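Local atomic coordinates of chlorella virus DNA ligase-adenylate (Chlorella virus, PDB entry 1FVI), a protein that probably seals nicks in duplex DNA as an ATP-dependent ligase, and is captured here as the covalent lysine-adenylate intermediate. Residues C21-I27 / F159-R165; L147-R152 / M186-K190; L105-R111 / R165-Y171; A8-E12 / R175-K179. The protein carries 1 engineered substitution. One frame throughout, in Å; residues are numbered along the deposited sequence.

In the fold
From the N terminus, strand 9-10 comes first, then strand 21-25, which leads to the adenylated lysine, helix 108-121 and helix 144-156. All four contacts close on the chain that follows. Interaction 1 joins 21-27 to 159-165 inside the sheet. Interaction 3 then joins the start of helix 108-121 to the loop leaving strand 162-165. Interaction 4 brings 175-179 back to 8-12 and encloses interactions 1 and 3, which cross each other. Interaction 2 closes last, from helix 144-156 to 186-190, and crosses the other three. It lies where the nucleotide-binding domain passes into the OB domain. Interactions 1 and 3 share Arg-165.

Interaction 1 of 4, residues C21-I27 / F159-R165; sequences CLATPKI and FEGVMIR. With AMP (adenosine monophosphate), chain C.
Met-163 O receives the backbone N-H of Thr-24 (N to O 2.9 Å) and, more distantly, a proton of water 1. The same water donates to Leu-22 O and is hydrogen-bonded to Thr-24 OG1. Strands 21-25 and 162-165 are antiparallel neighbours in a mixed sheet. Leu-22 with Arg-165 and Thr-24 with Met-163 are hydrogen-bonded pairs. Met-163 N in turn donates to Thr-24 O. Further along, Lys-26 N donates to Gly-161 O, and Glu-160 N donates to Lys-26 O.

Pro-25 lays CB over one face of the Phe-159 ring, 3.7 Å from the centroid, in a CH-pi contact. Met-163 is folded at chi2 and chi3. Its CG packs against the adenine (3.4 Å to AMP C6), its SD meets Lys-26 CG, and its CE reaches AMP N3. The adenine is also read by polar groups. AMP N6 donates to Thr-24 OG1 at 3.0 Å. It also donates to Pro-25 O. Ile-27 N donates to AMP N7 at 3.0 Å. Thr-24 OG1 sits between its backbone N and carbonyl carbon (chi1 52°), beside both N6 and water 1.

Lys-26 runs extended past Glu-160 CB and bends only at chi4, where NZ is covalently bound to AMP P at 1.5 Å. Lys-185 NZ gives AMP another hydrogen bond. The strand pair joins the nucleotidyltransferase motif that holds this lysine, the first of the family, to motif IV. The P-N bond marks the ligase-adenylate state, with the nucleotide loaded for transfer.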
# COMPACT_ATOMS: atom_id res chain seq x y z
N CYS A 21 -15.32 8.15 5.94
CA CYS A 21 -14.60 7.89 4.69
C CYS A 21 -14.01 6.47 4.63
O CYS A 21 -13.85 5.82 5.66
CB CYS A 21 -13.49 8.95 4.44
SG CYS A 21 -11.98 8.81 5.46
N LEU A 22 -13.76 6.00 3.41
CA LEU A 22 -13.21 4.68 3.15
C LEU A 22 -11.75 4.72 2.67
O LEU A 22 -11.46 5.18 1.57
CB LEU A 22 -14.09 3.95 2.14
CG LEU A 22 -15.52 3.71 2.64
CD1 LEU A 22 -16.41 3.15 1.52
CD2 LEU A 22 -15.49 2.75 3.82
N ALA A 23 -10.85 4.17 3.47
CA ALA A 23 -9.43 4.22 3.13
C ALA A 23 -8.76 2.92 2.70
O ALA A 23 -9.17 1.84 3.09
CB ALA A 23 -8.64 4.87 4.28
N THR A 24 -7.72 3.06 1.88
CA THR A 24 -6.93 1.93 1.41
C THR A 24 -5.49 2.41 1.39
O THR A 24 -5.22 3.61 1.56
CB THR A 24 -7.36 1.42 -0.01
OG1 THR A 24 -7.40 2.50 -0.94
CG2 THR A 24 -8.72 0.69 0.04
N PRO A 25 -4.52 1.48 1.28
CA PRO A 25 -3.11 1.86 1.26
C PRO A 25 -2.63 2.39 -0.08
O PRO A 25 -3.03 1.89 -1.14
CB PRO A 25 -2.40 0.57 1.62
CG PRO A 25 -3.27 -0.46 1.01
CD PRO A 25 -4.66 0.02 1.37
N LYS A 26 -1.81 3.44 -0.03
CA LYS A 26 -1.24 4.01 -1.24
C LYS A 26 -0.14 3.04 -1.72
O LYS A 26 0.90 2.89 -1.08
CB LYS A 26 -0.67 5.41 -0.95
CG LYS A 26 -0.30 6.26 -2.17
CD LYS A 26 0.14 7.64 -1.70
CE LYS A 26 0.29 8.67 -2.83
NZ LYS A 26 1.36 8.35 -3.83
N ILE A 27 -0.42 2.35 -2.82
CA ILE A 27 0.53 1.39 -3.39
C ILE A 27 1.48 2.01 -4.43
O ILE A 27 1.08 2.81 -5.31
CB ILE A 27 -0.23 0.19 -4.04
CG1 ILE A 27 -1.12 -0.49 -3.00
CG2 ILE A 27 0.74 -0.82 -4.66
CD1 ILE A 27 -2.34 -1.12 -3.60
N PHE A 159 3.77 0.57 2.71
CA PHE A 159 3.06 1.36 1.70
C PHE A 159 3.48 2.84 1.76
O PHE A 159 4.10 3.28 2.74
CB PHE A 159 1.54 1.22 1.88
CG PHE A 159 1.04 -0.19 1.71
CD1 PHE A 159 0.60 -0.92 2.80
CD2 PHE A 159 1.05 -0.80 0.46
CE1 PHE A 159 0.18 -2.25 2.66
CE2 PHE A 159 0.64 -2.13 0.30
CZ PHE A 159 0.20 -2.86 1.41
N GLU A 160 3.09 3.60 0.75
CA GLU A 160 3.44 5.03 0.62
C GLU A 160 2.68 6.01 1.51
O GLU A 160 3.19 7.07 1.85
CB GLU A 160 3.24 5.50 -0.84
CG GLU A 160 4.12 4.84 -1.89
CD GLU A 160 5.59 5.10 -1.67
OE1 GLU A 160 6.29 4.22 -1.11
OE2 GLU A 160 6.06 6.19 -2.06
N GLY A 161 1.43 5.69 1.79
CA GLY A 161 0.61 6.58 2.58
C GLY A 161 -0.78 6.04 2.39
O GLY A 161 -0.93 4.83 2.18
N VAL A 162 -1.79 6.90 2.39
CA VAL A 162 -3.17 6.43 2.24
C VAL A 162 -4.02 7.07 1.15
O VAL A 162 -3.80 8.21 0.72
CB VAL A 162 -3.95 6.37 3.63
CG1 VAL A 162 -3.04 6.78 4.81
CG2 VAL A 162 -5.23 7.17 3.62
N MET A 163 -4.95 6.27 0.64
CA MET A 163 -5.89 6.71 -0.39
C MET A 163 -7.27 6.78 0.25
O MET A 163 -7.74 5.81 0.83
CB MET A 163 -5.89 5.74 -1.58
CG MET A 163 -4.52 5.59 -2.25
SD MET A 163 -3.80 7.12 -2.87
CE MET A 163 -4.92 7.51 -4.25
N ILE A 164 -7.90 7.95 0.13
CA ILE A 164 -9.22 8.24 0.70
C ILE A 164 -10.37 8.35 -0.34
O ILE A 164 -10.24 9.02 -1.37
CB ILE A 164 -9.18 9.58 1.49
CG1 ILE A 164 -8.06 9.53 2.53
CG2 ILE A 164 -10.51 9.83 2.18
CD1 ILE A 164 -7.62 10.88 3.04
N ARG A 165 -11.50 7.73 -0.02
CA ARG A 165 -12.66 7.76 -0.91
C ARG A 165 -13.98 7.95 -0.17
O ARG A 165 -14.20 7.37 0.91
CB ARG A 165 -12.77 6.46 -1.71
CG ARG A 165 -11.60 6.13 -2.62
CD ARG A 165 -12.10 5.51 -3.91
NE ARG A 165 -11.15 4.56 -4.49
CZ ARG A 165 -11.32 3.96 -5.67
NH1 ARG A 165 -12.39 4.21 -6.42
NH2 ARG A 165 -10.46 3.03 -6.07
P AMP C . 1.43 8.94 -5.17
O1P AMP C . 1.47 10.40 -5.29
O3P AMP C . 2.66 8.57 -6.10
O5' AMP C . 0.27 8.39 -5.95
C5' AMP C . 0.12 6.89 -6.13
C4' AMP C . -0.58 6.51 -7.41
O4' AMP C . -1.02 5.16 -7.24
C3' AMP C . -1.84 7.35 -7.72
O3' AMP C . -2.02 7.67 -9.10
C2' AMP C . -2.98 6.49 -7.30
O2' AMP C . -4.11 6.74 -8.12
C1' AMP C . -2.41 5.06 -7.37
N9 AMP C . -2.91 4.25 -6.27
C8 AMP C . -2.11 3.50 -5.44
N7 AMP C . -2.83 2.88 -4.54
C5 AMP C . -4.16 3.22 -4.77
C6 AMP C . -5.37 2.88 -4.15
N6 AMP C . -5.42 2.05 -3.08
N1 AMP C . -6.48 3.42 -4.67
C2 AMP C . -6.42 4.22 -5.70
N3 AMP C . -5.35 4.63 -6.39
C4 AMP C . -4.20 4.10 -5.89
O HOH W 1 -10.01 3.78 -0.44
O HOH W 2 4.59 8.03 -2.76

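Interaction 2 of 4, residues L147-R152 / M186-K190; sequences LLQYER and MKQFK
Helix 144-156 faces an irregular segment that leaves strand 184-186. The backbones stay apart, with Glu-151 CA and Phe-189 CA 7.6 Å from each other, so side chains bridge the gap. Glu-151 does most of this. Its CG lies anti to the backbone N (chi1 -179°) and the chain beyond stays extended, which carries the carboxylate to two successive amides. Gln-188 N donates to Glu-151 OE2 at 2.9 Å, on the syn lone pair. Phe-189 N donates to Glu-151 OE1, also at 2.9 Å, from above the carboxylate plane. Two bonds to different oxygens should limit rotation of the group.

The stem of Glu-151 slides past Phe-189 in the opposite direction. Its CG rests over one face of the ring, 4.1 Å from the centroid, as a CH-pi contact. Phe-189 CE1 meets Leu-148 CD2 at 3.8 Å, and its CZ reaches Arg-152 CB. At the other end Leu-147 and Met-186 meet tip to tip. Leu-147 CD2 is tight against Met-186 CE at 3.4 Å.

Met-186 also packs on Val-162 and Ile-164 of strand 162-165. Phe-189 touches Lys-273 and Phe-275 on OB-domain strand 269-275, so helix 144-156 backs the passage between the two domains.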
# COMPACT_ATOMS: atom_id res chain seq x y z
N LEU A 147 -7.52 8.28 11.13
CA LEU A 147 -6.83 8.48 9.85
C LEU A 147 -5.31 8.38 10.02
O LEU A 147 -4.63 7.66 9.29
CB LEU A 147 -7.19 9.85 9.25
CG LEU A 147 -7.69 9.90 7.79
CD1 LEU A 147 -7.47 11.28 7.21
CD2 LEU A 147 -7.00 8.87 6.95
N LEU A 148 -4.77 9.13 10.98
CA LEU A 148 -3.33 9.09 11.27
C LEU A 148 -2.84 7.70 11.73
O LEU A 148 -1.78 7.24 11.30
CB LEU A 148 -3.00 10.15 12.32
CG LEU A 148 -3.22 11.53 11.72
CD1 LEU A 148 -3.22 12.57 12.80
CD2 LEU A 148 -2.15 11.80 10.67
N GLN A 149 -3.61 7.04 12.60
CA GLN A 149 -3.25 5.71 13.07
C GLN A 149 -3.19 4.79 11.85
O GLN A 149 -2.32 3.92 11.75
CB GLN A 149 -4.26 5.17 14.08
CG GLN A 149 -4.39 6.03 15.34
CD GLN A 149 -5.39 5.47 16.35
OE1 GLN A 149 -4.99 4.93 17.38
NE2 GLN A 149 -6.68 5.64 16.08
N TYR A 150 -4.10 5.03 10.90
CA TYR A 150 -4.16 4.25 9.68
C TYR A 150 -2.90 4.44 8.80
O TYR A 150 -2.37 3.46 8.25
CB TYR A 150 -5.44 4.57 8.89
CG TYR A 150 -5.60 3.69 7.69
CD1 TYR A 150 -5.85 2.32 7.85
CD2 TYR A 150 -5.44 4.19 6.40
CE1 TYR A 150 -5.92 1.47 6.76
CE2 TYR A 150 -5.52 3.34 5.29
CZ TYR A 150 -5.75 1.99 5.49
OH TYR A 150 -5.76 1.11 4.44
N GLU A 151 -2.42 5.68 8.70
CA GLU A 151 -1.22 5.99 7.91
C GLU A 151 -0.01 5.30 8.54
O GLU A 151 0.81 4.72 7.82
CB GLU A 151 -0.96 7.51 7.79
CG GLU A 151 0.29 7.82 6.92
CD GLU A 151 0.45 9.28 6.47
OE1 GLU A 151 1.57 9.64 6.04
OE2 GLU A 151 -0.52 10.05 6.50
N ARG A 152 0.11 5.39 9.86
CA ARG A 152 1.19 4.73 10.61
C ARG A 152 1.17 3.22 10.29
O ARG A 152 2.19 2.62 9.97
CB ARG A 152 0.97 4.93 12.11
CG ARG A 152 1.88 4.08 13.00
CD ARG A 152 1.25 3.78 14.36
NE ARG A 152 -0.04 3.09 14.24
CZ ARG A 152 -0.97 3.06 15.20
NH1 ARG A 152 -0.77 3.66 16.36
NH2 ARG A 152 -2.14 2.48 14.96
N MET A 186 -3.13 10.92 0.54
CA MET A 186 -2.66 11.51 1.77
C MET A 186 -1.32 10.98 2.26
O MET A 186 -1.11 9.79 2.41
CB MET A 186 -3.71 11.30 2.86
CG MET A 186 -3.24 11.69 4.25
SD MET A 186 -4.43 11.37 5.51
CE MET A 186 -3.88 9.86 6.06
N LYS A 187 -0.40 11.91 2.49
CA LYS A 187 0.92 11.60 3.01
C LYS A 187 1.14 12.69 4.06
O LYS A 187 1.73 13.73 3.79
CB LYS A 187 1.96 11.61 1.89
CG LYS A 187 1.79 10.44 0.90
CD LYS A 187 2.59 10.63 -0.38
CE LYS A 187 4.08 10.56 -0.15
NZ LYS A 187 4.85 10.80 -1.41
N GLN A 188 0.55 12.48 5.23
CA GLN A 188 0.63 13.43 6.31
C GLN A 188 1.83 13.26 7.23
O GLN A 188 2.17 14.19 7.96
CB GLN A 188 -0.67 13.41 7.12
CG GLN A 188 -1.90 13.90 6.35
CD GLN A 188 -1.94 15.42 6.15
OE1 GLN A 188 -1.90 16.18 7.11
NE2 GLN A 188 -2.04 15.84 4.91
N PHE A 189 2.49 12.10 7.19
CA PHE A 189 3.66 11.86 8.04
C PHE A 189 4.89 12.54 7.46
O PHE A 189 5.03 12.66 6.24
CB PHE A 189 3.92 10.37 8.28
CG PHE A 189 3.06 9.76 9.35
CD1 PHE A 189 1.74 10.17 9.51
CD2 PHE A 189 3.54 8.73 10.14
CE1 PHE A 189 0.91 9.55 10.44
CE2 PHE A 189 2.71 8.10 11.09
CZ PHE A 189 1.40 8.51 11.23
N LYS A 190 5.78 12.95 8.36
CA LYS A 190 7.01 13.67 8.04
C LYS A 190 8.21 12.74 8.06
O LYS A 190 8.24 11.80 8.83
CB LYS A 190 7.20 14.77 9.09
CG LYS A 190 8.07 15.94 8.73
CD LYS A 190 7.93 17.01 9.82
CE LYS A 190 8.55 18.35 9.45
NZ LYS A 190 10.03 18.34 9.53

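Interaction 3 of 4, residues L105-R111 / R165-Y171; sequences LKKYIDR and RKPDGKY
Ile-109 N donates to Pro-167 O at 2.9 Å. Tyr-108 N makes a weak bond to Gly-169 O. The same Gly-169 carbonyl takes a bond from Arg-111 NH1 at 2.9 Å, and that nitrogen also donates to Lys-106 O. Water 3 adds a bridge: it accepts from Arg-111 NH2 and Arg-165 NH1 and donates to Lys-170 O.

Lys-107 is the N-cap residue of helix 108-121, and Lys-166 to Gly-169 form a type I beta turn. Carbonyls at the turn therefore receive N-H groups from the first turn of the helix.

Stacking is the second kind of contact. The guanidinium of Arg-165 lies flat on the Tyr-108 ring, centres 4.4 Å apart and planes at 11°. Arg-165 CD stands over the ring centre, 3.8 Å from the centroid. Tyr-108 has CG anti to its backbone N (chi1 172°), which turns the ring toward Arg-165. Tyr-171 CB covers one face of the Arg-111 guanidinium.

Charge comes third. Arg-111 NH2 and Arg-165 NH1 are 3.5 Å apart, and both form salt bridges to Asp-98 OD2.

Ile-109 CG2 meets Pro-167 CB at 4.1 Å, an apolar contact. The Lys-107 side chain runs across Asp-168, its CD 3.6 Å from Asp-168 CB.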
# COMPACT_ATOMS: atom_id res chain seq x y z
N LEU A 105 -21.43 5.11 -12.50
CA LEU A 105 -22.13 5.93 -11.54
C LEU A 105 -22.51 5.15 -10.29
O LEU A 105 -22.92 5.75 -9.30
CB LEU A 105 -23.36 6.58 -12.18
CG LEU A 105 -23.08 7.51 -13.36
CD1 LEU A 105 -24.40 8.05 -13.85
CD2 LEU A 105 -22.15 8.65 -12.95
N LYS A 106 -22.39 3.83 -10.33
CA LYS A 106 -22.67 3.01 -9.16
C LYS A 106 -21.73 3.49 -8.04
O LYS A 106 -20.55 3.72 -8.29
CB LYS A 106 -22.43 1.53 -9.45
CG LYS A 106 -22.49 0.65 -8.20
CD LYS A 106 -22.08 -0.79 -8.46
CE LYS A 106 -23.14 -1.57 -9.22
NZ LYS A 106 -23.59 -2.76 -8.44
N LYS A 107 -22.26 3.69 -6.83
CA LYS A 107 -21.46 4.16 -5.69
C LYS A 107 -20.27 3.26 -5.35
O LYS A 107 -20.39 2.03 -5.38
CB LYS A 107 -22.34 4.33 -4.46
CG LYS A 107 -23.51 5.28 -4.67
CD LYS A 107 -24.25 5.62 -3.39
CE LYS A 107 -24.89 4.39 -2.78
NZ LYS A 107 -25.45 4.67 -1.43
N TYR A 108 -19.15 3.88 -5.00
CA TYR A 108 -17.93 3.17 -4.64
C TYR A 108 -18.11 1.97 -3.69
O TYR A 108 -17.59 0.89 -3.97
CB TYR A 108 -16.88 4.14 -4.07
CG TYR A 108 -15.66 3.45 -3.49
CD1 TYR A 108 -14.90 2.57 -4.26
CD2 TYR A 108 -15.29 3.66 -2.16
CE1 TYR A 108 -13.78 1.92 -3.71
CE2 TYR A 108 -14.19 3.02 -1.60
CZ TYR A 108 -13.44 2.16 -2.39
OH TYR A 108 -12.32 1.56 -1.86
N ILE A 109 -18.83 2.16 -2.58
CA ILE A 109 -19.06 1.05 -1.65
C ILE A 109 -19.71 -0.14 -2.36
O ILE A 109 -19.45 -1.30 -2.02
CB ILE A 109 -20.03 1.41 -0.50
CG1 ILE A 109 -21.07 2.44 -0.95
CG2 ILE A 109 -19.30 1.76 0.76
CD1 ILE A 109 -22.23 2.57 0.01
N ASP A 110 -20.59 0.18 -3.30
CA ASP A 110 -21.33 -0.83 -4.06
C ASP A 110 -20.46 -1.58 -5.06
O ASP A 110 -20.63 -2.79 -5.25
CB ASP A 110 -22.52 -0.16 -4.74
CG ASP A 110 -23.56 0.31 -3.73
OD1 ASP A 110 -23.61 -0.26 -2.62
OD2 ASP A 110 -24.33 1.24 -4.04
N ARG A 111 -19.55 -0.88 -5.72
CA ARG A 111 -18.64 -1.52 -6.66
C ARG A 111 -17.72 -2.45 -5.87
O ARG A 111 -17.36 -3.51 -6.34
CB ARG A 111 -17.83 -0.47 -7.45
CG ARG A 111 -18.70 0.53 -8.24
CD ARG A 111 -17.92 1.31 -9.29
NE ARG A 111 -16.75 2.00 -8.76
CZ ARG A 111 -16.75 3.22 -8.24
NH1 ARG A 111 -17.88 3.92 -8.16
NH2 ARG A 111 -15.63 3.74 -7.77
N ARG A 165 -11.50 7.73 -0.02
CA ARG A 165 -12.66 7.76 -0.91
C ARG A 165 -13.98 7.95 -0.17
O ARG A 165 -14.20 7.37 0.91
CB ARG A 165 -12.77 6.46 -1.71
CG ARG A 165 -11.60 6.13 -2.62
CD ARG A 165 -12.10 5.51 -3.91
NE ARG A 165 -11.15 4.56 -4.49
CZ ARG A 165 -11.32 3.96 -5.67
NH1 ARG A 165 -12.39 4.21 -6.42
NH2 ARG A 165 -10.46 3.03 -6.07
N LYS A 166 -14.87 8.75 -0.75
CA LYS A 166 -16.20 8.90 -0.17
C LYS A 166 -16.96 7.63 -0.64
O LYS A 166 -16.70 7.10 -1.73
CB LYS A 166 -16.88 10.21 -0.59
CG LYS A 166 -17.31 10.33 -2.02
CD LYS A 166 -17.76 11.77 -2.29
CE LYS A 166 -18.58 11.89 -3.57
NZ LYS A 166 -18.88 13.31 -3.95
N PRO A 167 -17.81 7.07 0.22
CA PRO A 167 -18.61 5.86 -0.03
C PRO A 167 -19.45 5.91 -1.29
O PRO A 167 -19.55 4.93 -2.03
CB PRO A 167 -19.49 5.79 1.20
CG PRO A 167 -18.66 6.40 2.25
CD PRO A 167 -18.08 7.59 1.57
N ASP A 168 -20.07 7.06 -1.52
CA ASP A 168 -20.95 7.26 -2.66
C ASP A 168 -20.27 7.71 -3.94
O ASP A 168 -20.94 7.95 -4.95
CB ASP A 168 -22.08 8.24 -2.29
CG ASP A 168 -21.56 9.60 -1.88
OD1 ASP A 168 -20.57 9.66 -1.11
OD2 ASP A 168 -22.15 10.62 -2.33
N GLY A 169 -18.95 7.78 -3.93
CA GLY A 169 -18.23 8.20 -5.13
C GLY A 169 -18.40 7.32 -6.36
O GLY A 169 -18.45 6.10 -6.31
N LYS A 170 -18.44 7.98 -7.51
CA LYS A 170 -18.59 7.31 -8.78
C LYS A 170 -17.20 7.03 -9.31
O LYS A 170 -16.20 7.46 -8.72
CB LYS A 170 -19.27 8.25 -9.79
CG LYS A 170 -20.22 9.26 -9.16
CD LYS A 170 -19.46 10.45 -8.57
CE LYS A 170 -20.04 10.88 -7.25
NZ LYS A 170 -19.16 11.89 -6.62
N TYR A 171 -17.13 6.29 -10.41
CA TYR A 171 -15.85 6.03 -11.05
C TYR A 171 -15.70 7.17 -12.06
O TYR A 171 -16.31 7.15 -13.14
CB TYR A 171 -15.82 4.66 -11.75
CG TYR A 171 -14.42 4.29 -12.18
CD1 TYR A 171 -13.69 3.34 -11.48
CD2 TYR A 171 -13.79 4.97 -13.23
CE1 TYR A 171 -12.36 3.07 -11.81
CE2 TYR A 171 -12.47 4.71 -13.56
CZ TYR A 171 -11.76 3.76 -12.85
OH TYR A 171 -10.45 3.51 -13.18
O HOH W 3 -14.84 5.97 -6.46

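Interaction 4 of 4, residues A8-E12 / R175-K179; sequences AATLE and RSTLK
Arg-175 comes first, with its CG 3.3 Å from Ala-8 O. It opens a loop segment that runs beside strand 9-10, an edge strand of the mixed sheet in the nucleotide-binding domain. The two touching parts head in similar directions, 29° apart. Arg-175 has CG anti to the backbone N (chi1 -173°), which brings its aliphatic stem alongside the Ala-8 carbonyl. The chain then bends at chi3. Outside the two segments, Arg-175 NH2 forms a salt bridge to a sulfate ion, probably from the crystallisation liquor.

At Ser-176 the backbone makes the contact. Ser-176 O lies only 3.1 Å from Ala-9 CB, whose methyl points at the loop. Ser-176 OG donates to Thr-177 O at 3.0 Å and is also hydrogen-bonded to Ile-182 N, so this hydroxyl holds the loop's own shape. Thr-177 touches through its backbone, its C being 3.5 Å from Ala-9 CB. Its N is hydrogen-bonded to Glu-180 OE1.

Leu-178 brings the end of its side chain to the strand, where it also touches Leu-184 of the neighbouring strand 184-186. Its CD1 is 3.9 Å from Thr-10 O. The same methyl meets Leu-11 CD2 at 4.1 Å.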
# COMPACT_ATOMS: atom_id res chain seq x y z
N ALA A 8 -6.44 10.80 -8.35
CA ALA A 8 -6.66 11.47 -7.08
C ALA A 8 -6.19 12.91 -6.95
O ALA A 8 -5.26 13.37 -7.62
CB ALA A 8 -6.01 10.63 -5.94
N ALA A 9 -6.91 13.64 -6.11
CA ALA A 9 -6.53 14.99 -5.78
C ALA A 9 -5.65 14.81 -4.52
O ALA A 9 -5.69 13.77 -3.86
CB ALA A 9 -7.77 15.82 -5.48
N THR A 10 -4.83 15.80 -4.20
CA THR A 10 -3.98 15.71 -3.02
C THR A 10 -4.64 16.34 -1.79
O THR A 10 -5.22 17.44 -1.86
CB THR A 10 -2.62 16.35 -3.29
OG1 THR A 10 -1.98 15.64 -4.35
CG2 THR A 10 -1.72 16.31 -2.03
N LEU A 11 -4.58 15.61 -0.68
CA LEU A 11 -5.12 16.08 0.59
C LEU A 11 -3.95 16.75 1.30
O LEU A 11 -2.97 16.08 1.62
CB LEU A 11 -5.65 14.90 1.42
CG LEU A 11 -6.29 15.07 2.81
CD1 LEU A 11 -5.23 15.30 3.88
CD2 LEU A 11 -7.34 16.17 2.81
N GLU A 12 -4.03 18.06 1.49
CA GLU A 12 -2.96 18.80 2.15
C GLU A 12 -3.33 19.03 3.60
O GLU A 12 -2.50 18.85 4.50
CB GLU A 12 -2.68 20.13 1.43
CG GLU A 12 -2.08 19.99 0.02
CD GLU A 12 -3.07 20.27 -1.12
OE1 GLU A 12 -2.62 20.82 -2.16
OE2 GLU A 12 -4.28 19.94 -1.01
N ARG A 175 -9.27 12.96 -13.09
CA ARG A 175 -8.81 13.22 -11.73
C ARG A 175 -9.84 13.90 -10.84
O ARG A 175 -10.47 14.88 -11.22
CB ARG A 175 -7.53 14.04 -11.78
CG ARG A 175 -6.85 14.23 -10.42
CD ARG A 175 -5.58 15.07 -10.58
NE ARG A 175 -4.36 14.29 -10.81
CZ ARG A 175 -3.96 13.79 -11.97
NH1 ARG A 175 -4.69 13.99 -13.07
NH2 ARG A 175 -2.85 13.05 -12.03
N SER A 176 -10.03 13.34 -9.65
CA SER A 176 -10.96 13.88 -8.66
C SER A 176 -10.46 15.22 -8.15
O SER A 176 -9.26 15.49 -8.15
CB SER A 176 -11.03 12.91 -7.46
OG SER A 176 -11.90 13.37 -6.45
N THR A 177 -11.38 16.10 -7.77
CA THR A 177 -10.98 17.37 -7.20
C THR A 177 -11.05 17.13 -5.69
O THR A 177 -11.57 16.10 -5.26
CB THR A 177 -11.93 18.51 -7.59
OG1 THR A 177 -13.20 18.31 -6.96
CG2 THR A 177 -12.13 18.55 -9.09
N LEU A 178 -10.52 18.04 -4.89
CA LEU A 178 -10.56 17.86 -3.45
C LEU A 178 -12.02 17.92 -2.98
O LEU A 178 -12.45 17.06 -2.21
CB LEU A 178 -9.72 18.93 -2.74
CG LEU A 178 -9.57 18.80 -1.21
CD1 LEU A 178 -8.92 17.46 -0.79
CD2 LEU A 178 -8.74 19.96 -0.72
N LYS A 179 -12.78 18.88 -3.51
CA LYS A 179 -14.18 19.06 -3.15
C LYS A 179 -15.03 17.84 -3.45
O LYS A 179 -15.93 17.50 -2.68
CB LYS A 179 -14.79 20.27 -3.87
CG LYS A 179 -14.22 21.62 -3.48
CD LYS A 179 -14.84 22.71 -4.37
CE LYS A 179 -14.12 24.05 -4.24
NZ LYS A 179 -14.68 25.04 -5.20